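Local structure of uncharacterized SRPBCC domain-containing protein (Micromonospora chersina, 6V04) at residues V14-V27 and K123-L137. The protein is of unknown function but is encoded in the dynemicin biosynthetic locus and has a START/Bet v1-like fold, hinting at a cyclase or aromatase-like role. Numbering follows the deposited sequence.
Sequences VRVMVSVPAPVDEV and KAGWLDFVGRLARYL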
ATOM      1  N   VAL A  14       7.777  13.711  -2.334  1.00 31.99           N
ATOM      2  CA  VAL A  14       6.543  14.164  -1.716  1.00 31.85           C
ATOM      3  C   VAL A  14       6.878  14.823  -0.389  1.00 30.39           C
ATOM      4  O   VAL A  14       7.632  14.267   0.417  1.00 28.50           O
ATOM      5  CB  VAL A  14       5.572  12.987  -1.528  1.00 30.87           C
ATOM      6  CG1 VAL A  14       4.399  13.421  -0.687  1.00 31.93           C
ATOM      7  CG2 VAL A  14       5.121  12.485  -2.888  1.00 32.57           C
ATOM      8  N   ARG A  15       6.343  16.021  -0.175  1.00 31.31           N
ATOM      9  CA  ARG A  15       6.551  16.782   1.052  1.00 30.14           C
ATOM     10  C   ARG A  15       5.192  17.218   1.570  1.00 31.69           C
ATOM     11  O   ARG A  15       4.433  17.872   0.847  1.00 34.17           O
ATOM     12  CB  ARG A  15       7.435  18.005   0.812  1.00 35.31           C
ATOM     13  CG  ARG A  15       8.845  17.680   0.454  1.00 34.66           C
ATOM     14  CD  ARG A  15       9.449  18.800  -0.384  1.00 51.00           C
ATOM     15  NE  ARG A  15       9.373  18.457  -1.801  1.00 65.95           N
ATOM     16  CZ  ARG A  15       9.121  19.312  -2.784  1.00 67.98           C
ATOM     17  NH1 ARG A  15       8.902  20.598  -2.532  1.00 75.71           N
ATOM     18  NH2 ARG A  15       9.078  18.869  -4.033  1.00 64.93           N
ATOM     19  N   VAL A  16       4.875  16.838   2.806  1.00 34.09           N
ATOM     20  CA  VAL A  16       3.607  17.172   3.442  1.00 31.85           C
ATOM     21  C   VAL A  16       3.911  17.701   4.836  1.00 32.97           C
ATOM     22  O   VAL A  16       4.875  17.280   5.480  1.00 39.58           O
ATOM     23  CB  VAL A  16       2.655  15.951   3.498  1.00 32.43           C
ATOM     24  CG1 VAL A  16       1.548  16.165   4.511  1.00 47.11           C
ATOM     25  CG2 VAL A  16       2.066  15.685   2.121  1.00 35.01           C
ATOM     26  N   MET A  17       3.095  18.650   5.293  1.00 35.03           N
ATOM     27  CA  MET A  17       3.271  19.253   6.604  1.00 35.79           C
ATOM     28  C   MET A  17       1.925  19.340   7.309  1.00 37.34           C
ATOM     29  O   MET A  17       0.874  19.434   6.669  1.00 41.94           O
ATOM     30  CB  MET A  17       3.888  20.671   6.517  1.00 36.90           C
ATOM     31  CG  MET A  17       5.307  20.739   5.982  1.00 62.90           C
ATOM     32  SD  MET A  17       5.415  20.707   4.179  1.00 83.83           S
ATOM     33  CE  MET A  17       6.985  21.534   3.917  1.00 84.09           C
ATOM     34  N   VAL A  18       1.967  19.298   8.637  1.00 36.30           N
ATOM     35  CA  VAL A  18       0.813  19.646   9.457  1.00 36.77           C
ATOM     36  C   VAL A  18       1.310  20.448  10.654  1.00 38.68           C
ATOM     37  O   VAL A  18       2.373  20.161  11.212  1.00 37.60           O
ATOM     38  CB  VAL A  18       0.016  18.396   9.902  1.00 35.90           C
ATOM     39  CG1 VAL A  18       0.850  17.499  10.813  1.00 35.42           C
ATOM     40  CG2 VAL A  18      -1.286  18.806  10.582  1.00 39.12           C
ATOM     41  N   SER A  19       0.551  21.474  11.020  1.00 38.60           N
ATOM     42  CA  SER A  19       0.798  22.265  12.215  1.00 41.00           C
ATOM     43  C   SER A  19      -0.281  21.936  13.234  1.00 41.24           C
ATOM     44  O   SER A  19      -1.470  21.955  12.903  1.00 45.73           O
ATOM     45  CB  SER A  19       0.793  23.760  11.899  1.00 46.98           C
ATOM     46  OG  SER A  19       0.843  24.523  13.089  1.00 57.93           O
ATOM     47  N   VAL A  20       0.129  21.608  14.456  1.00 39.60           N
ATOM     48  CA  VAL A  20      -0.825  21.251  15.508  1.00 39.61           C
ATOM     49  C   VAL A  20      -0.552  22.067  16.766  1.00 43.80           C
ATOM     50  O   VAL A  20       0.605  22.404  17.057  1.00 44.73           O
ATOM     51  CB  VAL A  20      -0.783  19.749  15.828  1.00 39.34           C
ATOM     52  CG1 VAL A  20      -1.240  18.917  14.631  1.00 37.54           C
ATOM     53  CG2 VAL A  20       0.599  19.333  16.294  1.00 39.37           C
ATOM     54  N   PRO A  21      -1.576  22.408  17.536  1.00 43.62           N
ATOM     55  CA  PRO A  21      -1.356  23.179  18.763  1.00 48.48           C
ATOM     56  C   PRO A  21      -1.019  22.292  19.946  1.00 66.21           C
ATOM     57  O   PRO A  21      -1.591  22.449  21.028  1.00 69.28           O
ATOM     58  CB  PRO A  21      -2.699  23.890  18.961  1.00 54.23           C
ATOM     59  CG  PRO A  21      -3.687  22.930  18.401  1.00 50.26           C
ATOM     60  CD  PRO A  21      -3.008  22.217  17.256  1.00 47.44           C
ATOM     61  N   ALA A  22      -0.119  21.338  19.742  1.00 51.61           N
ATOM     62  CA  ALA A  22       0.430  20.529  20.813  1.00 42.23           C
ATOM     63  C   ALA A  22       1.929  20.774  20.912  1.00 42.84           C
ATOM     64  O   ALA A  22       2.580  21.060  19.901  1.00 46.79           O
ATOM     65  CB  ALA A  22       0.172  19.035  20.587  1.00 46.00           C
ATOM     66  N   PRO A  23       2.503  20.689  22.109  1.00 42.51           N
ATOM     67  CA  PRO A  23       3.946  20.898  22.247  1.00 42.64           C
ATOM     68  C   PRO A  23       4.742  19.756  21.634  1.00 43.59           C
ATOM     69  O   PRO A  23       4.241  18.647  21.431  1.00 42.83           O
ATOM     70  CB  PRO A  23       4.152  20.974  23.764  1.00 49.26           C
ATOM     71  CG  PRO A  23       3.024  20.208  24.334  1.00 54.06           C
ATOM     72  CD  PRO A  23       1.860  20.419  23.406  1.00 51.88           C
ATOM     73  N   VAL A  24       6.015  20.050  21.347  1.00 45.98           N
ATOM     74  CA  VAL A  24       6.853  19.104  20.613  1.00 36.77           C
ATOM     75  C   VAL A  24       6.953  17.780  21.360  1.00 41.07           C
ATOM     76  O   VAL A  24       6.984  16.708  20.747  1.00 37.35           O
ATOM     77  CB  VAL A  24       8.245  19.711  20.355  1.00 43.89           C
ATOM     78  CG1 VAL A  24       9.221  18.647  19.866  1.00 43.45           C
ATOM     79  CG2 VAL A  24       8.148  20.830  19.340  1.00 51.68           C
ATOM     80  N   ASP A  25       7.029  17.835  22.689  1.00 46.14           N
ATOM     81  CA  ASP A  25       7.186  16.607  23.456  1.00 45.36           C
ATOM     82  C   ASP A  25       5.971  15.701  23.293  1.00 38.99           C
ATOM     83  O   ASP A  25       6.110  14.479  23.152  1.00 40.43           O
ATOM     84  CB  ASP A  25       7.425  16.947  24.928  1.00 68.64           C
ATOM     85  CG  ASP A  25       7.911  15.759  25.733  1.00 97.88           C
ATOM     86  OD1 ASP A  25       7.107  14.835  25.979  1.00108.02           O
ATOM     87  OD2 ASP A  25       9.103  15.744  26.109  1.00107.29           O
ATOM     88  N   GLU A  26       4.771  16.287  23.272  1.00 43.78           N
ATOM     89  CA  GLU A  26       3.560  15.491  23.090  1.00 40.47           C
ATOM     90  C   GLU A  26       3.501  14.891  21.691  1.00 34.25           C
ATOM     91  O   GLU A  26       3.176  13.708  21.526  1.00 36.66           O
ATOM     92  CB  GLU A  26       2.328  16.356  23.358  1.00 41.95           C
ATOM     93  CG  GLU A  26       1.012  15.608  23.232  1.00 47.03           C
ATOM     94  CD  GLU A  26      -0.199  16.480  23.509  1.00 72.38           C
ATOM     95  OE1 GLU A  26      -1.337  16.018  23.251  1.00 59.77           O
ATOM     96  OE2 GLU A  26      -0.013  17.621  23.987  1.00 60.86           O
ATOM     97  N   VAL A  27       3.831  15.687  20.669  1.00 34.56           N
ATOM     98  CA  VAL A  27       3.821  15.169  19.308  1.00 31.79           C
ATOM     99  C   VAL A  27       4.840  14.052  19.163  1.00 32.08           C
ATOM    100  O   VAL A  27       4.581  13.037  18.508  1.00 31.71           O
ATOM    101  CB  VAL A  27       4.085  16.299  18.294  1.00 31.81           C
ATOM    102  CG1 VAL A  27       4.080  15.747  16.871  1.00 35.86           C
ATOM    103  CG2 VAL A  27       3.066  17.422  18.453  1.00 36.12           C
ATOM    104  N   LYS A 123       0.890  11.800  -2.088  1.00 30.14           N
ATOM    105  CA  LYS A 123       0.634  13.035  -1.357  1.00 30.89           C
ATOM    106  C   LYS A 123      -0.693  12.958  -0.615  1.00 34.09           C
ATOM    107  O   LYS A 123      -0.774  13.314   0.567  1.00 30.31           O
ATOM    108  CB  LYS A 123       0.646  14.228  -2.306  1.00 35.17           C
ATOM    109  CG  LYS A 123       0.659  15.562  -1.582  1.00 48.41           C
ATOM    110  CD  LYS A 123       0.713  16.725  -2.562  1.00 63.56           C
ATOM    111  CE  LYS A 123       0.804  18.060  -1.842  1.00 78.60           C
ATOM    112  NZ  LYS A 123       2.086  18.211  -1.095  1.00 84.78           N
ATOM    113  N   ALA A 124      -1.738  12.462  -1.283  1.00 29.00           N
ATOM    114  CA  ALA A 124      -3.033  12.328  -0.629  1.00 30.09           C
ATOM    115  C   ALA A 124      -2.948  11.374   0.554  1.00 27.70           C
ATOM    116  O   ALA A 124      -3.558  11.620   1.604  1.00 29.71           O
ATOM    117  CB  ALA A 124      -4.079  11.842  -1.632  1.00 31.77           C
ATOM    118  N   GLY A 125      -2.183  10.288   0.399  1.00 26.88           N
ATOM    119  CA  GLY A 125      -2.022   9.335   1.487  1.00 27.25           C
ATOM    120  C   GLY A 125      -1.371   9.941   2.708  1.00 25.72           C
ATOM    121  O   GLY A 125      -1.815   9.726   3.838  1.00 27.34           O
ATOM    122  N   TRP A 126      -0.306  10.720   2.499  1.00 25.35           N
ATOM    123  CA  TRP A 126       0.352  11.363   3.632  1.00 24.90           C
ATOM    124  C   TRP A 126      -0.498  12.477   4.230  1.00 26.89           C
ATOM    125  O   TRP A 126      -0.444  12.701   5.446  1.00 28.64           O
ATOM    126  CB  TRP A 126       1.721  11.904   3.207  1.00 27.09           C
ATOM    127  CG  TRP A 126       2.794  10.848   3.207  1.00 23.91           C
ATOM    128  CD1 TRP A 126       3.509  10.396   2.140  1.00 27.67           C
ATOM    129  CD2 TRP A 126       3.263  10.118   4.340  1.00 27.50           C
ATOM    130  NE1 TRP A 126       4.390   9.427   2.535  1.00 28.11           N
ATOM    131  CE2 TRP A 126       4.261   9.236   3.884  1.00 27.06           C
ATOM    132  CE3 TRP A 126       2.934  10.121   5.690  1.00 28.31           C
ATOM    133  CZ2 TRP A 126       4.928   8.371   4.737  1.00 25.77           C
ATOM    134  CZ3 TRP A 126       3.605   9.263   6.534  1.00 30.07           C
ATOM    135  CH2 TRP A 126       4.590   8.402   6.052  1.00 30.10           C
ATOM    136  N   LEU A 127      -1.299  13.174   3.416  1.00 27.17           N
ATOM    137  CA  LEU A 127      -2.199  14.174   3.980  1.00 28.78           C
ATOM    138  C   LEU A 127      -3.248  13.517   4.865  1.00 28.24           C
ATOM    139  O   LEU A 127      -3.650  14.080   5.890  1.00 30.20           O
ATOM    140  CB  LEU A 127      -2.869  14.979   2.865  1.00 29.58           C
ATOM    141  CG  LEU A 127      -1.990  16.039   2.194  1.00 42.52           C
ATOM    142  CD1 LEU A 127      -2.736  16.654   1.020  1.00 55.14           C
ATOM    143  CD2 LEU A 127      -1.591  17.111   3.191  1.00 47.94           C
ATOM    144  N   ASP A 128      -3.712  12.327   4.472  1.00 27.61           N
ATOM    145  CA  ASP A 128      -4.636  11.557   5.298  1.00 27.76           C
ATOM    146  C   ASP A 128      -3.987  11.181   6.626  1.00 26.93           C
ATOM    147  O   ASP A 128      -4.574  11.368   7.697  1.00 27.40           O
ATOM    148  CB  ASP A 128      -5.081  10.329   4.495  1.00 27.82           C
ATOM    149  CG  ASP A 128      -5.879   9.337   5.305  1.00 27.88           C
ATOM    150  OD1 ASP A 128      -5.270   8.588   6.087  1.00 28.94           O
ATOM    151  OD2 ASP A 128      -7.113   9.298   5.129  1.00 30.51           O
ATOM    152  N   PHE A 129      -2.749  10.692   6.581  1.00 26.61           N
ATOM    153  CA  PHE A 129      -2.097  10.270   7.813  1.00 27.39           C
ATOM    154  C   PHE A 129      -1.852  11.448   8.753  1.00 29.18           C
ATOM    155  O   PHE A 129      -2.098  11.340   9.957  1.00 28.25           O
ATOM    156  CB  PHE A 129      -0.788   9.550   7.490  1.00 35.65           C
ATOM    157  CG  PHE A 129      -0.959   8.096   7.116  1.00 30.10           C
ATOM    158  CD1 PHE A 129      -1.807   7.256   7.840  1.00 33.74           C
ATOM    159  CD2 PHE A 129      -0.266   7.570   6.045  1.00 31.54           C
ATOM    160  CE1 PHE A 129      -1.942   5.928   7.502  1.00 34.53           C
ATOM    161  CE2 PHE A 129      -0.401   6.234   5.702  1.00 37.32           C
ATOM    162  CZ  PHE A 129      -1.243   5.417   6.435  1.00 33.88           C
ATOM    163  N   VAL A 130      -1.370  12.588   8.240  1.00 28.92           N
ATOM    164  CA  VAL A 130      -1.137  13.697   9.163  1.00 28.91           C
ATOM    165  C   VAL A 130      -2.463  14.283   9.637  1.00 26.89           C
ATOM    166  O   VAL A 130      -2.555  14.802  10.755  1.00 29.65           O
ATOM    167  CB  VAL A 130      -0.206  14.775   8.561  1.00 30.97           C
ATOM    168  CG1 VAL A 130       1.125  14.144   8.183  1.00 34.95           C
ATOM    169  CG2 VAL A 130      -0.824  15.500   7.363  1.00 29.70           C
ATOM    170  N   GLY A 131      -3.533  14.145   8.847  1.00 27.60           N
ATOM    171  CA  GLY A 131      -4.838  14.555   9.328  1.00 28.54           C
ATOM    172  C   GLY A 131      -5.328  13.691  10.471  1.00 27.95           C
ATOM    173  O   GLY A 131      -6.006  14.182  11.380  1.00 30.83           O
ATOM    174  N   ARG A 132      -4.975  12.401  10.456  1.00 27.13           N
ATOM    175  CA  ARG A 132      -5.355  11.519  11.555  1.00 26.85           C
ATOM    176  C   ARG A 132      -4.519  11.810  12.795  1.00 26.17           C
ATOM    177  O   ARG A 132      -5.038  11.793  13.916  1.00 27.19           O
ATOM    178  CB  ARG A 132      -5.220  10.050  11.123  1.00 26.39           C
ATOM    179  CG  ARG A 132      -6.215   9.664  10.034  1.00 27.13           C
ATOM    180  CD  ARG A 132      -6.102   8.234   9.529  1.00 26.71           C
ATOM    181  NE  ARG A 132      -6.868   8.125   8.294  1.00 27.43           N
ATOM    182  CZ  ARG A 132      -8.183   7.934   8.231  1.00 28.24           C
ATOM    183  NH1 ARG A 132      -8.903   7.771   9.338  1.00 28.41           N
ATOM    184  NH2 ARG A 132      -8.768   7.899   7.048  1.00 28.87           N
ATOM    185  N   LEU A 133      -3.230  12.122  12.620  1.00 27.58           N
ATOM    186  CA  LEU A 133      -2.425  12.543  13.759  1.00 27.30           C
ATOM    187  C   LEU A 133      -3.056  13.746  14.443  1.00 30.41           C
ATOM    188  O   LEU A 133      -3.179  13.783  15.672  1.00 29.55           O
ATOM    189  CB  LEU A 133      -0.994  12.872  13.317  1.00 26.23           C
ATOM    190  CG  LEU A 133      -0.104  13.442  14.423  1.00 27.85           C
ATOM    191  CD1 LEU A 133       0.075  12.454  15.566  1.00 30.50           C
ATOM    192  CD2 LEU A 133       1.247  13.806  13.824  1.00 29.48           C
ATOM    193  N   ALA A 134      -3.456  14.750  13.659  1.00 28.73           N
ATOM    194  CA  ALA A 134      -4.016  15.967  14.240  1.00 33.02           C
ATOM    195  C   ALA A 134      -5.313  15.679  14.986  1.00 29.68           C
ATOM    196  O   ALA A 134      -5.553  16.241  16.058  1.00 34.65           O
ATOM    197  CB  ALA A 134      -4.243  17.012  13.147  1.00 33.48           C
ATOM    198  N   ARG A 135      -6.155  14.808  14.430  1.00 29.82           N
ATOM    199  CA  ARG A 135      -7.407  14.439  15.093  1.00 31.25           C
ATOM    200  C   ARG A 135      -7.139  13.770  16.437  1.00 35.26           C
ATOM    201  O   ARG A 135      -7.792  14.077  17.441  1.00 34.78           O
ATOM    202  CB  ARG A 135      -8.206  13.504  14.192  1.00 35.43           C
ATOM    203  CG  ARG A 135      -8.952  14.174  13.059  1.00 49.41           C
ATOM    204  CD  ARG A 135      -9.714  13.130  12.251  1.00 74.39           C
ATOM    205  NE  ARG A 135     -10.674  12.382  13.068  1.00 83.35           N
ATOM    206  CZ  ARG A 135     -11.999  12.510  13.006  1.00 85.85           C
ATOM    207  NH1 ARG A 135     -12.569  13.353  12.154  1.00 86.83           N
ATOM    208  NH2 ARG A 135     -12.765  11.776  13.802  1.00 82.71           N
ATOM    209  N   TYR A 136      -6.194  12.831  16.460  1.00 31.39           N
ATOM    210  CA  TYR A 136      -5.859  12.114  17.684  1.00 34.25           C
ATOM    211  C   TYR A 136      -5.300  13.049  18.750  1.00 35.30           C
ATOM    212  O   TYR A 136      -5.652  12.934  19.932  1.00 35.50           O
ATOM    213  CB  TYR A 136      -4.872  10.991  17.358  1.00 31.85           C
ATOM    214  CG  TYR A 136      -4.218  10.397  18.579  1.00 32.65           C
ATOM    215  CD1 TYR A 136      -4.951   9.668  19.499  1.00 30.28           C
ATOM    216  CD2 TYR A 136      -2.856  10.556  18.801  1.00 32.99           C
ATOM    217  CE1 TYR A 136      -4.351   9.134  20.633  1.00 35.11           C
ATOM    218  CE2 TYR A 136      -2.245  10.031  19.922  1.00 36.79           C
ATOM    219  CZ  TYR A 136      -2.989   9.312  20.827  1.00 35.86           C
ATOM    220  OH  TYR A 136      -2.366   8.794  21.946  1.00 40.68           O
ATOM    221  N   LEU A 137      -4.427  13.987  18.356  1.00 33.55           N
ATOM    222  CA  LEU A 137      -3.905  14.956  19.317  1.00 35.13           C
ATOM    223  C   LEU A 137      -5.002  15.866  19.851  1.00 36.54           C
ATOM    224  O   LEU A 137      -4.965  16.264  21.022  1.00 40.55           O
ATOM    225  CB  LEU A 137      -2.796  15.787  18.666  1.00 32.26           C
ATOM    226  CG  LEU A 137      -1.504  15.024  18.378  1.00 32.91           C
ATOM    227  CD1 LEU A 137      -0.588  15.846  17.501  1.00 34.78           C
ATOM    228  CD2 LEU A 137      -0.814  14.673  19.689  1.00 41.92           C
TER
HETATM  229  O   HOH W   1       4.800  17.367  -2.260  1.00 46.52           O
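Val14, Val16, Val18 and Val20 of edge strand 14-20 pack against the long helix 116-139 in an apolar strand-to-helix contact, the helix-grip arrangement of START/Bet v1-like domains. Over these segments the two axes run nearly parallel, 20° apart and 8.5 Å at closest approach, so successive inward valines step along the helix, from Lys123 opposite Val14 to Ala134 opposite Val20. Val16 has the most partners, its two methyls dividing four helix residues between them. With CG1 anti to the backbone N (chi1 162°), that methyl is turned to Leu127 CD2, at 3.5 Å, and Val130 CG2, which leaves Val16 CG2, beside the backbone N, to rest on Trp126 CB and the CG methylene of Lys123. With only the CB of an alanine here, Leu127 CD2 and Val130 CG2 would probably lose the methyl they pack on and a gap would open between strand and helix. Further along, Val18 and Val130 lie side by side, pointing opposite ways, with Val18 CG1 3.7 Å from Val130 CB. Val20 then splits its branches, CG1 lying 3.9 Å from Ala134 CB and CG2 reaching Leu137 CD1. Leu137 forks in turn: CD1 also meets Val27 CG2 at 4.1 Å, and CD2 lies beside the extended chain of Glu26. At the other end, the Lys123 chain bends at chi4 (66°), bringing NZ to the strand's backbone, where a water accepts hydrogen bonds from Lys123 NZ (3.1 Å) and Arg15 N (2.9 Å). Strand 103-110 pairs antiparallel with this edge strand, and the side chain of its Asp109 accepts a hydrogen bond from the indole NE1 of Trp126. Leu133 and Leu137 touch Ala30 of helix 24-32, while Trp126 meets Trp94 on strand 90-98, the next strand in.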